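Long-range contacts in spectinomycin phosphotransferase (Legionella pneumophila serogroup 1, PDB 3I0O), which probably transfers a phosphate group from a bound nucleotide to the antibiotic spectinomycin, with a magnesium ion at the site: residues A[66-71]-A[131-136]; A[148-153]-A[289-294]; A[187-192]-A[284-289]. All coordinates share one frame; numbering follows the deposited sequence.

Contact 1 (A[66-71]-A[131-136]); sequences IRLLHD and TSVPIS. With NI (nickel (II) ion), chain D.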
loop_
_atom_site.group_PDB
_atom_site.type_symbol
_atom_site.label_atom_id
_atom_site.label_comp_id
_atom_site.label_asym_id
_atom_site.label_seq_id
_atom_site.Cartn_x
_atom_site.Cartn_y
_atom_site.Cartn_z
ATOM N N ILE A 66 -12.065 8.295 2.561
ATOM C CA ILE A 66 -11.515 9.578 2.123
ATOM C C ILE A 66 -12.620 10.630 2.241
ATOM O O ILE A 66 -12.356 11.819 2.366
ATOM C CB ILE A 66 -10.984 9.558 0.666
ATOM C CG1 ILE A 66 -12.143 9.585 -0.313
ATOM C CG2 ILE A 66 -10.114 8.330 0.427
ATOM C CD1 ILE A 66 -11.690 9.860 -1.706
ATOM N N ARG A 67 -13.864 10.177 2.208
ATOM C CA ARG A 67 -14.996 11.078 2.347
ATOM C C ARG A 67 -14.932 11.617 3.786
ATOM O O ARG A 67 -15.137 12.805 4.034
ATOM C CB ARG A 67 -16.283 10.293 2.092
ATOM C CG ARG A 67 -17.540 11.104 2.020
ATOM C CD ARG A 67 -18.348 10.774 0.760
ATOM N NE ARG A 67 -18.482 9.343 0.490
ATOM C CZ ARG A 67 -18.969 8.444 1.342
ATOM N NH1 ARG A 67 -19.377 8.811 2.551
ATOM N NH2 ARG A 67 -19.054 7.172 0.973
ATOM N N LEU A 68 -14.602 10.734 4.721
ATOM C CA LEU A 68 -14.480 11.100 6.125
ATOM C C LEU A 68 -13.250 11.988 6.350
ATOM O O LEU A 68 -13.272 12.908 7.183
ATOM C CB LEU A 68 -14.383 9.831 6.971
ATOM C CG LEU A 68 -14.041 9.905 8.462
ATOM C CD1 LEU A 68 -15.038 10.785 9.210
ATOM C CD2 LEU A 68 -14.055 8.494 9.023
ATOM N N LEU A 69 -12.179 11.714 5.605
ATOM C CA LEU A 69 -10.951 12.493 5.715
ATOM C C LEU A 69 -11.141 13.878 5.099
ATOM O O LEU A 69 -10.649 14.870 5.631
ATOM C CB LEU A 69 -9.793 11.773 5.018
ATOM C CG LEU A 69 -9.390 10.419 5.596
ATOM C CD1 LEU A 69 -8.360 9.739 4.682
ATOM C CD2 LEU A 69 -8.851 10.624 7.020
ATOM N N HIS A 70 -11.841 13.949 3.972
ATOM C CA HIS A 70 -12.079 15.238 3.342
ATOM C C HIS A 70 -12.950 16.095 4.279
ATOM O O HIS A 70 -12.700 17.289 4.433
ATOM C CB HIS A 70 -12.768 15.064 1.977
ATOM C CG HIS A 70 -12.855 16.330 1.173
ATOM N ND1 HIS A 70 -13.827 17.283 1.387
ATOM C CD2 HIS A 70 -12.063 16.819 0.189
ATOM C CE1 HIS A 70 -13.627 18.305 0.572
ATOM N NE2 HIS A 70 -12.561 18.051 -0.164
ATOM N N ASP A 71 -13.953 15.479 4.911
ATOM C CA ASP A 71 -14.832 16.208 5.827
ATOM C C ASP A 71 -13.998 16.761 6.974
ATOM O O ASP A 71 -14.232 17.874 7.455
ATOM C CB ASP A 71 -15.914 15.302 6.440
ATOM C CG ASP A 71 -16.959 14.833 5.432
ATOM O OD1 ASP A 71 -17.130 15.458 4.365
ATOM O OD2 ASP A 71 -17.634 13.827 5.735
ATOM N N THR A 131 -8.538 11.169 13.720
ATOM C CA THR A 131 -9.871 11.223 13.131
ATOM C C THR A 131 -10.859 10.214 13.710
ATOM O O THR A 131 -10.597 9.014 13.740
ATOM C CB THR A 131 -9.810 11.047 11.599
ATOM O OG1 THR A 131 -9.209 12.210 11.012
ATOM C CG2 THR A 131 -11.213 10.851 11.026
ATOM N N SER A 132 -12.003 10.727 14.161
ATOM C CA SER A 132 -13.064 9.916 14.753
ATOM C C SER A 132 -13.881 9.224 13.672
ATOM O O SER A 132 -14.334 9.865 12.721
ATOM C CB SER A 132 -13.979 10.795 15.610
ATOM O OG SER A 132 -15.091 10.052 16.076
ATOM N N VAL A 133 -14.084 7.919 13.833
ATOM C CA VAL A 133 -14.821 7.138 12.845
ATOM C C VAL A 133 -16.213 6.700 13.274
ATOM O O VAL A 133 -16.372 5.981 14.252
ATOM C CB VAL A 133 -14.047 5.865 12.458
ATOM C CG1 VAL A 133 -14.784 5.125 11.344
ATOM C CG2 VAL A 133 -12.648 6.226 12.032
ATOM N N PRO A 134 -17.243 7.117 12.528
ATOM C CA PRO A 134 -18.612 6.727 12.876
ATOM C C PRO A 134 -18.725 5.208 13.034
ATOM O O PRO A 134 -18.151 4.442 12.254
ATOM C CB PRO A 134 -19.422 7.255 11.695
ATOM C CG PRO A 134 -18.665 8.499 11.322
ATOM C CD PRO A 134 -17.233 8.027 11.367
ATOM N N ILE A 135 -19.469 4.778 14.046
ATOM C CA ILE A 135 -19.644 3.359 14.311
ATOM C C ILE A 135 -20.137 2.589 13.094
ATOM O O ILE A 135 -19.836 1.410 12.952
ATOM C CB ILE A 135 -20.628 3.125 15.487
ATOM C CG1 ILE A 135 -20.115 3.849 16.740
ATOM C CG2 ILE A 135 -20.759 1.626 15.767
ATOM C CD1 ILE A 135 -21.056 3.799 17.944
ATOM N N SER A 136 -20.887 3.240 12.213
ATOM C CA SER A 136 -21.393 2.550 11.028
ATOM C C SER A 136 -20.264 2.185 10.063
ATOM O O SER A 136 -20.368 1.225 9.293
ATOM C CB SER A 136 -22.449 3.410 10.313
ATOM O OG SER A 136 -21.993 4.732 10.090
HETATM NI NI NI D . -11.597 19.563 -1.269
HETATM O O HOH W 1 -10.584 18.705 -2.282
#
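L68 lays its isobutyl group over the bend of residues T131 to P134, so that a single leucine makes most of this contact. Its first torsion (chi1 171°) sets CG anti to the backbone N and sends the fork outward from the helix. The side chains of L68 and T131 run antiparallel alongside one another, with CG of the leucine 3.9 Å from CG2 of the threonine. Further out, both branches of the leucine reach S132 O and the CD corner of the P134 ring. L68 CD1 rests 3.7 Å from the carbonyl oxygen S132 O, a carbon against an acceptor and no bond. V133 is met by CD2 alone, with L68 CD2 4.0 Å from V133 CG2.

T131 keeps its two branches apart in role. CG2 is anti to the backbone N and faces the leucine, while OG1, beside that N, hydrogen-bonds to Q127 O in the last turn of helix 115-130. L69 brushes the hydroxyl from helix 59-71, its CD2 4.3 Å from T131 OG1.

In the protein-kinase-like fold of this family, helix 59-71 follows strand 48-54 of the five-stranded sheet, a place consistent with that of kinase helix C. The loop 131-134 leaves helix 115-130 of the other lobe. L69 and V133 both touch L208 of strand 206-209, so this strand backs both segments, and P134 stands at the N-cap position of helix 135-138. L69 lies about 11 Å, side chain to side chain, from D230, a magnesium ligand. On another flank of helix 59-71, H70 binds a nickel ion through NE2 at 2.1 Å, and its ring meets that of F79 with the planes about 45° apart.

Contact 2 (A[148-153]-A[289-294]); sequences PKWREI and IAVYGQ. With SMI (spectinomycin), chain C.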
loop_
_atom_site.group_PDB
_atom_site.type_symbol
_atom_site.label_atom_id
_atom_site.label_comp_id
_atom_site.label_asym_id
_atom_site.label_seq_id
_atom_site.Cartn_x
_atom_site.Cartn_y
_atom_site.Cartn_z
ATOM N N PRO A 148 -2.721 -15.359 11.756
ATOM C CA PRO A 148 -1.530 -16.147 11.420
ATOM C C PRO A 148 -1.583 -16.594 9.962
ATOM O O PRO A 148 -0.748 -17.378 9.510
ATOM C CB PRO A 148 -1.618 -17.319 12.389
ATOM C CG PRO A 148 -3.108 -17.567 12.432
ATOM C CD PRO A 148 -3.679 -16.161 12.544
ATOM N N LYS A 149 -2.568 -16.084 9.231
ATOM C CA LYS A 149 -2.756 -16.436 7.825
ATOM C C LYS A 149 -1.491 -16.421 6.958
ATOM O O LYS A 149 -1.220 -17.388 6.237
ATOM C CB LYS A 149 -3.803 -15.517 7.194
ATOM C CG LYS A 149 -4.086 -15.800 5.724
ATOM C CD LYS A 149 -5.167 -14.871 5.190
ATOM C CE LYS A 149 -5.529 -15.191 3.742
ATOM N NZ LYS A 149 -4.439 -14.851 2.784
ATOM N N TRP A 150 -0.720 -15.340 7.013
ATOM C CA TRP A 150 0.481 -15.257 6.187
ATOM C C TRP A 150 1.653 -16.093 6.718
ATOM O O TRP A 150 2.430 -16.632 5.934
ATOM C CB TRP A 150 0.910 -13.794 6.006
ATOM C CG TRP A 150 -0.201 -12.897 5.524
ATOM C CD1 TRP A 150 -0.850 -11.935 6.249
ATOM C CD2 TRP A 150 -0.806 -12.891 4.221
ATOM N NE1 TRP A 150 -1.817 -11.333 5.480
ATOM C CE2 TRP A 150 -1.812 -11.899 4.232
ATOM C CE3 TRP A 150 -0.596 -13.628 3.049
ATOM C CZ2 TRP A 150 -2.608 -11.624 3.115
ATOM C CZ3 TRP A 150 -1.385 -13.358 1.940
ATOM C CH2 TRP A 150 -2.380 -12.363 1.981
ATOM N N ARG A 151 1.781 -16.198 8.038
ATOM C CA ARG A 151 2.848 -16.993 8.633
ATOM C C ARG A 151 2.719 -18.477 8.249
ATOM O O ARG A 151 3.721 -19.164 8.045
ATOM C CB ARG A 151 2.840 -16.827 10.158
ATOM C CG ARG A 151 3.350 -15.465 10.622
ATOM C CD ARG A 151 3.408 -15.344 12.132
ATOM N NE ARG A 151 2.086 -15.259 12.752
ATOM C CZ ARG A 151 1.318 -14.169 12.770
ATOM N NH1 ARG A 151 1.720 -13.042 12.197
ATOM N NH2 ARG A 151 0.144 -14.204 13.385
ATOM N N GLU A 152 1.483 -18.961 8.144
ATOM C CA GLU A 152 1.209 -20.343 7.773
ATOM C C GLU A 152 1.578 -20.603 6.318
ATOM O O GLU A 152 2.180 -21.631 5.985
ATOM C CB GLU A 152 -0.269 -20.658 7.983
ATOM C CG GLU A 152 -0.660 -20.852 9.434
ATOM C CD GLU A 152 -2.174 -20.883 9.640
ATOM O OE1 GLU A 152 -2.880 -21.514 8.816
ATOM O OE2 GLU A 152 -2.653 -20.284 10.633
ATOM N N ILE A 153 1.204 -19.674 5.446
ATOM C CA ILE A 153 1.512 -19.804 4.031
ATOM C C ILE A 153 3.026 -19.871 3.792
ATOM O O ILE A 153 3.501 -20.713 3.028
ATOM C CB ILE A 153 0.885 -18.636 3.227
ATOM C CG1 ILE A 153 -0.635 -18.822 3.168
ATOM C CG2 ILE A 153 1.458 -18.583 1.820
ATOM C CD1 ILE A 153 -1.394 -17.657 2.566
ATOM N N ILE A 289 6.622 -12.072 1.483
ATOM C CA ILE A 289 7.253 -13.356 1.167
ATOM C C ILE A 289 6.169 -14.342 0.718
ATOM O O ILE A 289 6.344 -15.059 -0.265
ATOM C CB ILE A 289 8.012 -13.939 2.395
ATOM C CG1 ILE A 289 9.270 -13.124 2.664
ATOM C CG2 ILE A 289 8.406 -15.383 2.141
ATOM C CD1 ILE A 289 9.894 -13.409 4.009
ATOM N N ALA A 290 5.047 -14.353 1.437
ATOM C CA ALA A 290 3.917 -15.227 1.131
ATOM C C ALA A 290 3.255 -14.916 -0.221
ATOM O O ALA A 290 2.910 -15.828 -0.973
ATOM C CB ALA A 290 2.876 -15.132 2.251
ATOM N N VAL A 291 3.064 -13.640 -0.534
ATOM C CA VAL A 291 2.448 -13.293 -1.808
ATOM C C VAL A 291 3.395 -13.563 -2.980
ATOM O O VAL A 291 2.990 -14.140 -3.984
ATOM C CB VAL A 291 1.998 -11.813 -1.835
ATOM C CG1 VAL A 291 1.604 -11.412 -3.259
ATOM C CG2 VAL A 291 0.813 -11.613 -0.877
ATOM N N TYR A 292 4.651 -13.144 -2.857
ATOM C CA TYR A 292 5.625 -13.375 -3.920
ATOM C C TYR A 292 5.920 -14.864 -4.028
ATOM O O TYR A 292 6.066 -15.400 -5.125
ATOM C CB TYR A 292 6.908 -12.600 -3.637
ATOM C CG TYR A 292 6.710 -11.104 -3.686
ATOM C CD1 TYR A 292 7.465 -10.254 -2.881
ATOM C CD2 TYR A 292 5.739 -10.540 -4.516
ATOM C CE1 TYR A 292 7.255 -8.885 -2.889
ATOM C CE2 TYR A 292 5.521 -9.170 -4.540
ATOM C CZ TYR A 292 6.283 -8.350 -3.719
ATOM O OH TYR A 292 6.060 -7.001 -3.721
ATOM N N GLY A 293 5.986 -15.530 -2.880
ATOM C CA GLY A 293 6.253 -16.955 -2.865
ATOM C C GLY A 293 5.216 -17.775 -3.620
ATOM O O GLY A 293 5.574 -18.649 -4.408
ATOM N N GLN A 294 3.935 -17.501 -3.386
ATOM C CA GLN A 294 2.868 -18.234 -4.065
ATOM C C GLN A 294 2.898 -18.008 -5.571
ATOM O O GLN A 294 2.690 -18.938 -6.355
ATOM C CB GLN A 294 1.492 -17.819 -3.522
ATOM C CG GLN A 294 1.266 -18.213 -2.068
ATOM C CD GLN A 294 -0.084 -17.767 -1.515
ATOM O OE1 GLN A 294 -1.141 -18.219 -1.966
ATOM N NE2 GLN A 294 -0.050 -16.880 -0.524
HETATM O O1 SMI C . 5.616 -1.927 -3.069
HETATM C C2 SMI C . 6.902 -2.085 -3.724
HETATM C C2M SMI C . 6.760 -1.670 -5.184
HETATM C C3 SMI C . 7.387 -3.579 -3.615
HETATM C C4 SMI C . 7.466 -3.877 -2.138
HETATM C C5 SMI C . 6.034 -3.756 -1.661
HETATM O O5 SMI C . 6.061 -4.075 -0.267
HETATM C C6 SMI C . 5.650 -2.300 -1.662
HETATM O O1B SMI C . 5.121 -4.631 -2.311
HETATM O O2B SMI C . 4.268 -2.070 -1.322
HETATM C C7 SMI C . 3.840 -4.461 -1.753
HETATM C C8 SMI C . 2.873 -5.452 -2.425
HETATM N N8 SMI C . 3.420 -6.804 -2.175
HETATM C C8M SMI C . 2.579 -7.836 -2.790
HETATM C C9 SMI C . 1.467 -5.276 -1.765
HETATM O O9 SMI C . 1.566 -5.547 -0.356
HETATM C C10 SMI C . 0.965 -3.812 -1.970
HETATM N N10 SMI C . -0.252 -3.596 -1.371
HETATM C C1M SMI C . -1.322 -4.454 -1.899
HETATM C C11 SMI C . 1.978 -2.850 -1.354
HETATM O O11 SMI C . 1.525 -1.533 -1.570
HETATM C C12 SMI C . 3.358 -3.012 -1.966
HETATM O O4A SMI C . 7.941 -5.189 -1.815
HETATM O O4B SMI C . 8.437 -2.965 -1.804
#
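The W150 indole runs alongside V291, both heading the same way, while I153 lies athwart the Q294 chain; between these two pairs A290 offers its methyl. The six-membered ring of the indole does the touching: W150 CE3 is 3.9 Å from A290 CB, and the next ring atom, CZ3, is 4.0 Å from V291 CG2. Both carbons come obliquely to the ring. One indole face carries the ammonium of neighbouring K149, whose NZ stands 3.3 Å above the plane and toward the rim.

One helical turn on, I153 turns its CG2 branch, anti to the backbone N, against A290 and Q294. That methyl is 3.8 Å from A290 CB and closer still, 3.3 Å, to Q294 NE2, so the amide nitrogen is packed against hydrocarbon. What fixes the amide is its own helix: Q294 NE2 donates to A290 O at 3.2 Å. The donor stands 65° out of the carbonyl plane, not on a lone pair, and the N-H...O angle is 140°. Since Q294 N takes the same oxygen from the opposite face, A290 O is gripped twice by one residue.

The axes of the two short helical segments pass at 9.3 Å with 44° between their directions. R151, turned away from this interface, forms salt bridges to E283 and E193. V291 lies between the indole and spectinomycin, its CG2 on W150 and its CG1 against C8M of the drug. Further round the helix is Y292, whose OH accepts from spectinomycin N8 and whose ring has O4A in its plane, at the edge. Here helix 274-298 of the helical lobe packs on helix 149-158 with one side and lines the antibiotic pocket with the next.

Contact 3 (A[187-192]-A[284-289]); sequences RLVDTS and RIVEDI. With SMI (spectinomycin), chain C.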
loop_
_atom_site.group_PDB
_atom_site.type_symbol
_atom_site.label_atom_id
_atom_site.label_comp_id
_atom_site.label_asym_id
_atom_site.label_seq_id
_atom_site.Cartn_x
_atom_site.Cartn_y
_atom_site.Cartn_z
ATOM N N ARG A 187 13.449 -16.721 10.499
ATOM C CA ARG A 187 13.565 -15.753 11.575
ATOM C C ARG A 187 12.430 -14.728 11.483
ATOM O O ARG A 187 11.833 -14.366 12.489
ATOM C CB ARG A 187 14.923 -15.058 11.506
ATOM C CG ARG A 187 15.123 -14.037 12.604
ATOM C CD ARG A 187 16.497 -13.384 12.528
ATOM N NE ARG A 187 16.602 -12.282 13.481
ATOM C CZ ARG A 187 17.639 -11.456 13.564
ATOM N NH1 ARG A 187 18.680 -11.604 12.750
ATOM N NH2 ARG A 187 17.628 -10.471 14.453
ATOM N N LEU A 188 12.132 -14.266 10.274
ATOM C CA LEU A 188 11.054 -13.303 10.093
ATOM C C LEU A 188 9.732 -13.924 10.552
ATOM O O LEU A 188 8.979 -13.309 11.313
ATOM C CB LEU A 188 10.965 -12.866 8.621
ATOM C CG LEU A 188 12.066 -11.913 8.124
ATOM C CD1 LEU A 188 12.109 -11.915 6.609
ATOM C CD2 LEU A 188 11.817 -10.501 8.660
ATOM N N VAL A 189 9.453 -15.144 10.097
ATOM C CA VAL A 189 8.224 -15.820 10.489
ATOM C C VAL A 189 8.197 -16.050 11.997
ATOM O O VAL A 189 7.221 -15.718 12.661
ATOM C CB VAL A 189 8.066 -17.190 9.788
ATOM C CG1 VAL A 189 6.821 -17.910 10.309
ATOM C CG2 VAL A 189 7.975 -16.998 8.295
ATOM N N ASP A 190 9.273 -16.602 12.543
ATOM C CA ASP A 190 9.308 -16.870 13.977
ATOM C C ASP A 190 9.200 -15.620 14.847
ATOM O O ASP A 190 8.523 -15.642 15.875
ATOM C CB ASP A 190 10.572 -17.659 14.360
ATOM C CG ASP A 190 10.640 -19.023 13.684
ATOM O OD1 ASP A 190 9.567 -19.606 13.420
ATOM O OD2 ASP A 190 11.766 -19.514 13.428
ATOM N N THR A 191 9.855 -14.534 14.448
ATOM C CA THR A 191 9.800 -13.310 15.238
ATOM C C THR A 191 8.404 -12.695 15.210
ATOM O O THR A 191 7.926 -12.172 16.209
ATOM C CB THR A 191 10.826 -12.279 14.737
ATOM O OG1 THR A 191 12.141 -12.822 14.879
ATOM C CG2 THR A 191 10.734 -10.984 15.542
ATOM N N SER A 192 7.752 -12.765 14.056
ATOM C CA SER A 192 6.409 -12.230 13.909
ATOM C C SER A 192 5.459 -13.047 14.786
ATOM O O SER A 192 4.644 -12.488 15.511
ATOM C CB SER A 192 5.983 -12.297 12.437
ATOM O OG SER A 192 4.636 -11.901 12.250
ATOM N N ARG A 284 4.797 -7.611 7.963
ATOM C CA ARG A 284 4.605 -7.076 6.623
ATOM C C ARG A 284 5.535 -7.770 5.629
ATOM O O ARG A 284 5.132 -8.053 4.497
ATOM C CB ARG A 284 4.831 -5.557 6.585
ATOM C CG ARG A 284 4.602 -4.980 5.201
ATOM C CD ARG A 284 4.683 -3.468 5.157
ATOM N NE ARG A 284 4.158 -2.981 3.886
ATOM C CZ ARG A 284 4.849 -2.941 2.751
ATOM N NH1 ARG A 284 6.112 -3.344 2.711
ATOM N NH2 ARG A 284 4.260 -2.522 1.643
ATOM N N ILE A 285 6.775 -8.040 6.038
ATOM C CA ILE A 285 7.710 -8.731 5.150
ATOM C C ILE A 285 7.267 -10.190 4.975
ATOM O O ILE A 285 7.441 -10.776 3.905
ATOM C CB ILE A 285 9.152 -8.700 5.698
ATOM C CG1 ILE A 285 9.634 -7.251 5.841
ATOM C CG2 ILE A 285 10.067 -9.484 4.771
ATOM C CD1 ILE A 285 10.859 -7.109 6.715
ATOM N N VAL A 286 6.685 -10.769 6.024
ATOM C CA VAL A 286 6.202 -12.147 5.950
ATOM C C VAL A 286 5.108 -12.215 4.897
ATOM O O VAL A 286 5.057 -13.160 4.106
ATOM C CB VAL A 286 5.622 -12.634 7.303
ATOM C CG1 VAL A 286 4.709 -13.841 7.084
ATOM C CG2 VAL A 286 6.758 -12.998 8.239
ATOM N N GLU A 287 4.240 -11.204 4.889
ATOM C CA GLU A 287 3.149 -11.141 3.924
ATOM C C GLU A 287 3.715 -11.078 2.503
ATOM O O GLU A 287 3.259 -11.806 1.607
ATOM C CB GLU A 287 2.249 -9.917 4.187
ATOM C CG GLU A 287 0.962 -9.895 3.335
ATOM C CD GLU A 287 -0.029 -8.792 3.730
ATOM O OE1 GLU A 287 -0.278 -8.601 4.940
ATOM O OE2 GLU A 287 -0.579 -8.125 2.827
ATOM N N ASP A 288 4.705 -10.215 2.290
ATOM C CA ASP A 288 5.288 -10.106 0.965
ATOM C C ASP A 288 5.928 -11.420 0.555
ATOM O O ASP A 288 5.779 -11.850 -0.587
ATOM C CB ASP A 288 6.302 -8.965 0.895
ATOM C CG ASP A 288 5.646 -7.618 0.601
ATOM O OD1 ASP A 288 4.425 -7.584 0.311
ATOM O OD2 ASP A 288 6.354 -6.591 0.653
ATOM N N ILE A 289 6.622 -12.072 1.483
ATOM C CA ILE A 289 7.253 -13.356 1.167
ATOM C C ILE A 289 6.169 -14.342 0.718
ATOM O O ILE A 289 6.344 -15.059 -0.265
ATOM C CB ILE A 289 8.012 -13.939 2.395
ATOM C CG1 ILE A 289 9.270 -13.124 2.664
ATOM C CG2 ILE A 289 8.406 -15.383 2.141
ATOM C CD1 ILE A 289 9.894 -13.409 4.009
HETATM O O1 SMI C . 5.616 -1.927 -3.069
HETATM C C2 SMI C . 6.902 -2.085 -3.724
HETATM C C2M SMI C . 6.760 -1.670 -5.184
HETATM C C3 SMI C . 7.387 -3.579 -3.615
HETATM C C4 SMI C . 7.466 -3.877 -2.138
HETATM C C5 SMI C . 6.034 -3.756 -1.661
HETATM O O5 SMI C . 6.061 -4.075 -0.267
HETATM C C6 SMI C . 5.650 -2.300 -1.662
HETATM O O1B SMI C . 5.121 -4.631 -2.311
HETATM O O2B SMI C . 4.268 -2.070 -1.322
HETATM C C7 SMI C . 3.840 -4.461 -1.753
HETATM C C8 SMI C . 2.873 -5.452 -2.425
HETATM N N8 SMI C . 3.420 -6.804 -2.175
HETATM C C8M SMI C . 2.579 -7.836 -2.790
HETATM C C9 SMI C . 1.467 -5.276 -1.765
HETATM O O9 SMI C . 1.566 -5.547 -0.356
HETATM C C10 SMI C . 0.965 -3.812 -1.970
HETATM N N10 SMI C . -0.252 -3.596 -1.371
HETATM C C1M SMI C . -1.322 -4.454 -1.899
HETATM C C11 SMI C . 1.978 -2.850 -1.354
HETATM O O11 SMI C . 1.525 -1.533 -1.570
HETATM C C12 SMI C . 3.358 -3.012 -1.966
HETATM O O4A SMI C . 7.941 -5.189 -1.815
HETATM O O4B SMI C . 8.437 -2.965 -1.804
#
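The R284 guanidinium meets spectinomycin with its edge: C6 of the drug lies in its plane and O2B near it. NH2 donates to O2B at 3.0 Å, and both NH1 and NH2 make weak bonds to O5. Well out of the guanidinium plane is D288 OD2, a long charge pair with NH1 and not an N-H bond. The D288 carboxylate divides its oxygens, OD1 accepting from spectinomycin N8 at 2.8 Å and OD2 from O5 at 2.7 Å and from O4A. D212 also binds the drug and forms a salt bridge with R284 NH2, so it probably helps to position the arginine.

The contact with helix 182-198 has no hydrogen bond; it is aliphatic packing, with one methyl over the backbone. L188 CD1 is the meeting point, 3.7 Å from I285 CG2 and 3.7 Å from I289 CD1, and the leucine stands nearly perpendicular to I285. V286 has its CG2 beside the backbone N and anti to the carbonyl carbon (chi1 160° for CG1), which lays that methyl over the opposing backbone, 3.8 Å from L188 O. V189 CG2 and S192 CB close round the same methyl; the S192 hydroxyl goes to E283.

The axes of the short segments pass at 9.3 Å and 133°, a steep antiparallel crossing. Aliphatic on one side and bearing R284 and D288 on the other, helix 274-298 forms part of the spectinomycin site in the helical lobe of this phosphotransferase.

Contacts 2 and 3 share helix 274-298 and I289, and their centres are 8 Å apart; contact 1 lies about 32 Å from both, centre to centre. Contact 3 is the buried one and largely aliphatic, while contact 2 sits nearer the surface and mixes an indole ring and a glutamine amide with its methyls. Contact 1 is partly buried and joins a helix to a loop instead of two helices. R151 and S192 touch, probably through a weak hydrogen bond, which ties contacts 2 and 3 together. Both also reach spectinomycin from helix 274-298, whereas contact 1 sets helix 59-71 beside strand 206-209, away from the drug.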